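Local atomic coordinates of GAF domain-containing protein (Thermoplasma acidophilum, PDB entry 4MN7), a protein that acts as a type II free methionine-R-sulfoxide reductase with a GAF fold, probably reducing free methionine-R-sulfoxide to methionine. Residues G58-A63 and I103-I108; F6-M11 and K39-V44; N22-W27 and K113-K118. The protein carries 1 engineered substitution. All coordinates share one frame; numbering follows the deposited sequence.

Interaction 1: residues G58-A63 and I103-I108; sequences GLCSLA and IGEIDI
The carboxylate of Glu105 lies alongside the first turn of helix 59-63, over the CA, CB and carbonyl group of Cys60. Its two oxygens take different parts of that residue. OE2 presses on the side chain, with OE2 of Glu105 and CB of Cys60 3.1 Å apart. OE1 turns to the backbone and stands 2.5 Å from O of Cys60. It also comes near the methyl group of Ala63, one turn further along the helix. Glu105 reaches this far because its chain is extended beyond CG (chi2 -170°). In the GAF fold a central antiparallel sheet is covered on both faces. Glu105 and Asp107 point from strand 101-110 to the face under helix 59-66. That face probably carries the substrate pocket, as in other free methionine-R-sulfoxide reductases. Ile106 and Ile108 point to the other face, where helix 118-136 packs. The thiol of Cys60 passes beside its own backbone N (chi1 -74°) toward the strand. There SG of Cys60 lies 3.2 Å from OD2 of Asp107 and 3.5 Å from OE2 of Glu105, between two acid groups. Tyr31 and Val93 on the adjoining strands pack against both acids. The other oxygen of Asp107, OD1, has the carboxylate of Glu91 close by.

Interaction 2: residues F6-M11 and K39-V44; sequences FARSQM and KLEAFV
The guanidinium of Arg8 receives the Glu41 carboxylate at its edge, and the two flat groups are steeply turned, their planes 63° apart. NH2 of Arg8 and OE1 of Glu41 are 2.7 Å apart. This is a salt bridge, but as a hydrogen bond it is weak, because the N-H...O angle is only 118°. A second bond comes from the same side chain: NE of Arg8 donates to the backbone O of Glu41 at 3.3 Å, in the carbonyl plane but tilted from the guanidinium plane. A bend at chi3 (-97°) of Arg8 turns the head group so that NE and NH2 both meet Glu41. NH1 of Arg8 pairs with Glu5, so the cation has an acid from its own helix and one from the strand. With an alanine at Arg8, the carboxylates of Glu41 and Glu5 would probably lose their shared cation, and the backbone O of Glu41 its bond from NE. Deeper in the contact the chemistry is apolar, with CB of Met11 3.8 Å from CB of Ala42. Glu41 and Ala42 both face Phe30 in a classic beta bulge, and both residues point toward the helix. Helix 2-21 lies over strand 37-44, with helix 118-136 and Phe138 also touching Met11 and the second subunit packing on Phe6 and Gln10.

Interaction 3: residues N22-W27 and K113-K118; sequences NPKYDW and KAAFSK
The rings of Tyr25 and Phe116 meet obliquely where two connecting loops of the GAF domain come together. One loop makes a type I beta turn from Asn22 to Tyr25 and leads from helix 2-21 into strand 27-34. The other leads from strand 101-110 to helix 118-136. The ring planes are 50° apart and the centroids 5.4 Å apart. In Tyr25, CG stands anti to the carbonyl carbon (chi1 -69°), which swings the ring toward Phe116. Seen from Phe116, the CE1 atom of Tyr25 arrives at the ring edge, near the ring plane. Tyr25 is enclosed from two sides. CB of Asn22 sits 3.3 Å above the centre of one face of its ring, and Phe116 comes from the opposite side of the ring plane. The turn produces the first of these contacts by folding Asn22 back over the ring. Phe116 has a similar cover from its own loop, with CB of Ala115 3.8 Å above the centre of one face. The phenol OH of Tyr25 is hydrogen-bonded to Asp120 at the start of helix 118-136, which helps fix the position of the ring. Met1 of the second subunit also packs on Tyr25. Phe116 reaches inward to Ile92 and Ile108 of the sheet.

Beside the rings, Lys24 runs extended past Ala115. Its methylene groups do the touching: CD of Lys24 is 3.9 Å from CB of Ala115. The backbone of each loop is tied to neighbouring strands, Lys24 O to Ser110 and Ala115 N to Ser90. The nearest approach of the two rings is 3.4 Å, between CE1 of Tyr25 and CE1 of Phe116.

Overall arrangement
All three contacts touch the same antiparallel sheet or its ends. Interaction 1 is the most central, its centre about 4 Å from the centre of the chain, and is wholly buried. It joins a helix to the sheet through acid groups and a thiol. Interaction 2 is partly buried. It joins helix 2-21 to strand 37-44, with an ion pair at its outer side and aliphatic contacts within. Interaction 3 joins two loops by aromatic and aliphatic packing, and only Lys24 among its touching residues is exposed. Ile108 of interaction 1 packs on Tyr25 and Phe116, while Trp27 meets Leu40 and Phe43 of interaction 2. Interactions 2 and 3 also touch the second subunit.

Interaction 1: residues G58-A63 and I103-I108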
# COMPACT_ATOMS: atom_id res chain seq x y z
N GLY A 58 -1.78 -25.17 11.46
CA GLY A 58 -2.34 -24.78 10.17
C GLY A 58 -1.33 -24.16 9.19
O GLY A 58 -0.19 -23.83 9.56
N LEU A 59 -1.74 -23.99 7.94
CA LEU A 59 -0.86 -23.34 6.97
C LEU A 59 -0.61 -21.87 7.37
O LEU A 59 0.43 -21.31 7.14
CB LEU A 59 -1.50 -23.35 5.61
CG LEU A 59 -1.90 -24.73 5.11
CD1 LEU A 59 -2.80 -24.55 3.88
CD2 LEU A 59 -0.66 -25.53 4.77
N CYS A 60 -1.60 -21.22 7.93
CA CYS A 60 -1.42 -19.84 8.28
C CYS A 60 -0.23 -19.73 9.29
O CYS A 60 0.61 -18.83 9.21
CB CYS A 60 -2.72 -19.29 8.80
SG CYS A 60 -3.95 -19.00 7.49
N SER A 61 -0.15 -20.63 10.25
CA SER A 61 0.94 -20.54 11.22
C SER A 61 2.23 -20.89 10.60
O SER A 61 3.28 -20.28 10.91
CB SER A 61 0.74 -21.57 12.36
OG SER A 61 -0.47 -21.27 12.94
N LEU A 62 2.16 -21.92 9.77
CA LEU A 62 3.38 -22.47 9.19
C LEU A 62 4.21 -21.40 8.47
O LEU A 62 5.42 -21.39 8.62
CB LEU A 62 3.10 -23.70 8.29
CG LEU A 62 4.20 -24.73 8.13
CD1 LEU A 62 4.56 -25.25 9.52
CD2 LEU A 62 3.77 -25.88 7.21
N ALA A 63 3.56 -20.50 7.73
CA ALA A 63 4.33 -19.53 6.94
C ALA A 63 5.14 -18.61 7.85
O ALA A 63 6.22 -18.18 7.53
CB ALA A 63 3.42 -18.71 6.08
N ILE A 103 6.00 -10.49 9.91
CA ILE A 103 5.09 -9.70 10.76
C ILE A 103 3.63 -9.98 10.46
O ILE A 103 2.72 -9.40 11.07
CB ILE A 103 5.39 -8.20 10.68
CG1 ILE A 103 5.31 -7.75 9.21
CG2 ILE A 103 6.79 -7.97 11.25
CD1 ILE A 103 4.83 -6.33 9.00
N GLY A 104 3.42 -10.85 9.50
CA GLY A 104 2.11 -11.18 9.02
C GLY A 104 2.19 -11.97 7.75
O GLY A 104 3.20 -12.57 7.44
N GLU A 105 1.06 -12.07 7.06
CA GLU A 105 1.02 -12.92 5.85
C GLU A 105 -0.12 -12.60 4.93
O GLU A 105 -1.13 -11.99 5.36
CB GLU A 105 0.93 -14.39 6.30
CG GLU A 105 -0.35 -14.67 7.06
CD GLU A 105 -0.34 -16.06 7.71
OE1 GLU A 105 0.73 -16.62 7.97
OE2 GLU A 105 -1.41 -16.63 7.84
N ILE A 106 -0.04 -13.08 3.71
CA ILE A 106 -1.17 -13.05 2.78
C ILE A 106 -1.58 -14.49 2.67
O ILE A 106 -0.76 -15.31 2.35
CB ILE A 106 -0.74 -12.51 1.39
CG1 ILE A 106 -0.11 -11.15 1.56
CG2 ILE A 106 -1.91 -12.40 0.43
CD1 ILE A 106 0.32 -10.52 0.28
N ASP A 107 -2.87 -14.77 2.90
CA ASP A 107 -3.47 -16.08 2.81
C ASP A 107 -4.47 -16.08 1.70
O ASP A 107 -5.43 -15.28 1.71
CB ASP A 107 -4.18 -16.38 4.14
CG ASP A 107 -4.81 -17.77 4.22
OD1 ASP A 107 -4.35 -18.70 3.50
OD2 ASP A 107 -5.77 -17.95 5.03
N ILE A 108 -4.28 -16.98 0.75
CA ILE A 108 -5.22 -17.08 -0.39
C ILE A 108 -5.70 -18.52 -0.60
O ILE A 108 -4.91 -19.45 -0.70
CB ILE A 108 -4.51 -16.60 -1.68
CG1 ILE A 108 -3.98 -15.20 -1.50
CG2 ILE A 108 -5.46 -16.62 -2.84
CD1 ILE A 108 -3.19 -14.65 -2.70

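Interaction 2: residues F6-M11 and K39-V44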
# COMPACT_ATOMS: atom_id res chain seq x y z
N PHE A 6 -5.82 4.15 7.16
CA PHE A 6 -5.26 4.29 5.84
C PHE A 6 -4.63 2.95 5.38
O PHE A 6 -4.95 2.45 4.32
CB PHE A 6 -4.18 5.36 5.83
CG PHE A 6 -3.38 5.38 4.57
CD1 PHE A 6 -3.95 5.85 3.39
CD2 PHE A 6 -2.08 4.95 4.54
CE1 PHE A 6 -3.23 5.84 2.20
CE2 PHE A 6 -1.34 5.00 3.37
CZ PHE A 6 -1.92 5.42 2.20
N ALA A 7 -3.83 2.35 6.26
CA ALA A 7 -3.22 1.06 5.95
C ALA A 7 -4.24 0.00 5.69
O ALA A 7 -4.08 -0.84 4.76
CB ALA A 7 -2.24 0.61 7.04
N ARG A 8 -5.29 -0.01 6.49
CA ARG A 8 -6.31 -1.04 6.27
C ARG A 8 -7.00 -0.88 4.94
O ARG A 8 -7.31 -1.91 4.30
CB ARG A 8 -7.34 -1.06 7.42
CG ARG A 8 -8.36 -2.18 7.26
CD ARG A 8 -9.53 -2.03 8.20
NE ARG A 8 -9.27 -2.89 9.35
CZ ARG A 8 -8.87 -2.44 10.51
NH1 ARG A 8 -8.73 -1.16 10.69
NH2 ARG A 8 -8.63 -3.28 11.48
N SER A 9 -7.24 0.38 4.49
CA SER A 9 -7.86 0.56 3.17
C SER A 9 -6.89 0.12 2.03
O SER A 9 -7.34 -0.45 1.03
CB SER A 9 -8.48 1.98 2.93
OG SER A 9 -7.61 2.95 2.38
N GLN A 10 -5.59 0.37 2.19
CA GLN A 10 -4.59 -0.18 1.24
C GLN A 10 -4.64 -1.70 1.17
O GLN A 10 -4.67 -2.27 0.10
CB GLN A 10 -3.18 0.26 1.61
CG GLN A 10 -2.93 1.73 1.38
CD GLN A 10 -2.99 2.10 -0.10
OE1 GLN A 10 -2.18 1.61 -0.88
NE2 GLN A 10 -3.93 2.92 -0.49
N MET A 11 -4.62 -2.35 2.31
CA MET A 11 -4.66 -3.83 2.36
C MET A 11 -5.94 -4.35 1.74
O MET A 11 -5.97 -5.33 0.99
CB MET A 11 -4.55 -4.33 3.83
CG MET A 11 -3.16 -4.24 4.39
SD MET A 11 -3.02 -4.98 6.05
CE MET A 11 -3.30 -3.50 6.83
N LYS A 39 -3.98 -12.08 13.51
CA LYS A 39 -5.25 -11.41 13.45
C LYS A 39 -5.61 -10.98 12.04
O LYS A 39 -4.88 -10.27 11.43
CB LYS A 39 -5.18 -10.19 14.36
CG LYS A 39 -6.44 -9.35 14.43
CD LYS A 39 -7.66 -10.09 14.94
CE LYS A 39 -8.97 -9.33 14.64
NZ LYS A 39 -8.82 -7.85 14.85
N LEU A 40 -6.75 -11.41 11.53
CA LEU A 40 -7.19 -10.97 10.19
C LEU A 40 -7.53 -9.50 10.20
O LEU A 40 -8.42 -9.06 10.91
CB LEU A 40 -8.42 -11.75 9.77
CG LEU A 40 -8.99 -11.59 8.36
CD1 LEU A 40 -7.98 -11.93 7.30
CD2 LEU A 40 -10.26 -12.41 8.21
N GLU A 41 -6.82 -8.69 9.42
CA GLU A 41 -7.13 -7.28 9.39
C GLU A 41 -7.78 -6.78 8.07
O GLU A 41 -8.31 -5.70 8.02
CB GLU A 41 -5.92 -6.45 9.76
CG GLU A 41 -5.37 -6.80 11.16
CD GLU A 41 -6.21 -6.14 12.30
OE1 GLU A 41 -7.28 -5.57 12.01
OE2 GLU A 41 -5.81 -6.16 13.47
N ALA A 42 -7.74 -7.58 7.04
CA ALA A 42 -8.43 -7.27 5.81
C ALA A 42 -8.59 -8.54 5.03
O ALA A 42 -7.70 -9.44 5.07
CB ALA A 42 -7.65 -6.23 4.98
N PHE A 43 -9.70 -8.62 4.30
CA PHE A 43 -9.95 -9.72 3.36
C PHE A 43 -11.03 -9.40 2.34
O PHE A 43 -11.90 -8.60 2.59
CB PHE A 43 -10.44 -10.98 4.08
CG PHE A 43 -11.84 -10.87 4.60
CD1 PHE A 43 -12.11 -10.09 5.73
CD2 PHE A 43 -12.86 -11.53 3.99
CE1 PHE A 43 -13.39 -9.95 6.20
CE2 PHE A 43 -14.15 -11.43 4.45
CZ PHE A 43 -14.43 -10.61 5.55
N VAL A 44 -11.00 -10.11 1.23
CA VAL A 44 -12.12 -10.14 0.31
C VAL A 44 -12.52 -11.56 0.09
O VAL A 44 -11.67 -12.45 -0.08
CB VAL A 44 -11.77 -9.47 -1.04
CG1 VAL A 44 -12.88 -9.66 -2.05
CG2 VAL A 44 -11.59 -7.97 -0.83

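Interaction 3: residues N22-W27 and K113-K118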
# COMPACT_ATOMS: atom_id res chain seq x y z
N ASN A 22 -7.18 -12.34 -10.58
CA ASN A 22 -6.69 -13.71 -10.71
C ASN A 22 -7.89 -14.61 -10.61
O ASN A 22 -8.57 -14.64 -9.58
CB ASN A 22 -5.66 -14.06 -9.63
CG ASN A 22 -4.44 -13.23 -9.75
OD1 ASN A 22 -3.52 -13.61 -10.40
ND2 ASN A 22 -4.41 -12.13 -9.04
N PRO A 23 -8.19 -15.34 -11.68
CA PRO A 23 -9.41 -16.14 -11.73
C PRO A 23 -9.48 -17.29 -10.72
O PRO A 23 -10.56 -17.67 -10.33
CB PRO A 23 -9.39 -16.70 -13.15
CG PRO A 23 -8.54 -15.72 -13.92
CD PRO A 23 -7.45 -15.42 -12.95
N LYS A 24 -8.35 -17.84 -10.32
CA LYS A 24 -8.33 -18.94 -9.35
C LYS A 24 -8.31 -18.46 -7.88
O LYS A 24 -8.38 -19.27 -6.97
CB LYS A 24 -7.09 -19.80 -9.59
CG LYS A 24 -6.99 -20.31 -11.00
CD LYS A 24 -5.95 -21.38 -11.07
CE LYS A 24 -6.05 -22.11 -12.40
NZ LYS A 24 -4.75 -22.76 -12.67
N TYR A 25 -8.15 -17.16 -7.64
CA TYR A 25 -8.01 -16.66 -6.28
C TYR A 25 -9.40 -16.39 -5.79
O TYR A 25 -10.01 -15.46 -6.25
CB TYR A 25 -7.18 -15.36 -6.22
CG TYR A 25 -5.71 -15.49 -6.54
CD1 TYR A 25 -5.16 -16.61 -7.16
CD2 TYR A 25 -4.84 -14.46 -6.25
CE1 TYR A 25 -3.80 -16.68 -7.46
CE2 TYR A 25 -3.49 -14.52 -6.55
CZ TYR A 25 -2.98 -15.62 -7.15
OH TYR A 25 -1.67 -15.64 -7.40
N ASP A 26 -9.90 -17.20 -4.85
CA ASP A 26 -11.28 -17.08 -4.36
C ASP A 26 -11.47 -16.40 -3.02
O ASP A 26 -12.53 -15.90 -2.77
CB ASP A 26 -11.93 -18.47 -4.30
CG ASP A 26 -12.10 -19.06 -5.69
OD1 ASP A 26 -12.75 -18.34 -6.45
OD2 ASP A 26 -11.54 -20.12 -6.03
N TRP A 27 -10.42 -16.34 -2.18
CA TRP A 27 -10.44 -15.67 -0.91
C TRP A 27 -9.03 -15.11 -0.71
O TRP A 27 -8.05 -15.80 -0.91
CB TRP A 27 -10.80 -16.66 0.24
CG TRP A 27 -11.13 -16.02 1.58
CD1 TRP A 27 -12.32 -15.55 1.98
CD2 TRP A 27 -10.21 -15.73 2.61
NE1 TRP A 27 -12.22 -15.01 3.22
CE2 TRP A 27 -10.92 -15.09 3.63
CE3 TRP A 27 -8.83 -15.96 2.78
CZ2 TRP A 27 -10.32 -14.66 4.79
CZ3 TRP A 27 -8.22 -15.52 3.95
CH2 TRP A 27 -8.97 -14.90 4.94
N LYS A 113 -7.84 -26.99 -7.78
CA LYS A 113 -6.71 -27.70 -7.26
C LYS A 113 -5.42 -27.12 -7.84
O LYS A 113 -5.43 -26.70 -8.99
CB LYS A 113 -6.84 -29.13 -7.71
CG LYS A 113 -6.10 -30.17 -6.87
CD LYS A 113 -6.68 -31.56 -7.14
CE LYS A 113 -8.19 -31.47 -7.43
NZ LYS A 113 -8.94 -32.76 -7.53
N ALA A 114 -4.31 -27.24 -7.13
CA ALA A 114 -3.00 -26.78 -7.64
C ALA A 114 -3.09 -25.42 -8.36
O ALA A 114 -2.63 -25.26 -9.46
CB ALA A 114 -2.42 -27.82 -8.57
N ALA A 115 -3.79 -24.48 -7.75
CA ALA A 115 -4.04 -23.17 -8.30
C ALA A 115 -2.75 -22.28 -8.37
O ALA A 115 -2.72 -21.33 -9.12
CB ALA A 115 -5.05 -22.47 -7.40
N PHE A 116 -1.77 -22.55 -7.52
CA PHE A 116 -0.68 -21.62 -7.25
C PHE A 116 0.63 -22.18 -7.76
O PHE A 116 1.20 -23.13 -7.22
CB PHE A 116 -0.61 -21.33 -5.77
CG PHE A 116 -1.91 -20.83 -5.22
CD1 PHE A 116 -2.37 -19.60 -5.55
CD2 PHE A 116 -2.68 -21.62 -4.39
CE1 PHE A 116 -3.58 -19.11 -5.05
CE2 PHE A 116 -3.90 -21.14 -3.90
CZ PHE A 116 -4.36 -19.89 -4.23
N SER A 117 1.08 -21.62 -8.87
CA SER A 117 2.31 -22.07 -9.51
C SER A 117 3.51 -21.27 -8.96
O SER A 117 3.34 -20.36 -8.12
CB SER A 117 2.18 -21.81 -11.04
OG SER A 117 1.97 -20.42 -11.30
N LYS A 118 4.70 -21.57 -9.44
CA LYS A 118 5.93 -20.86 -9.08
C LYS A 118 5.84 -19.40 -9.43
O LYS A 118 6.32 -18.58 -8.67
CB LYS A 118 7.16 -21.42 -9.80
CG LYS A 118 7.48 -22.84 -9.47
CD LYS A 118 8.14 -22.96 -8.11
CE LYS A 118 8.07 -24.40 -7.58
NZ LYS A 118 8.28 -24.38 -6.10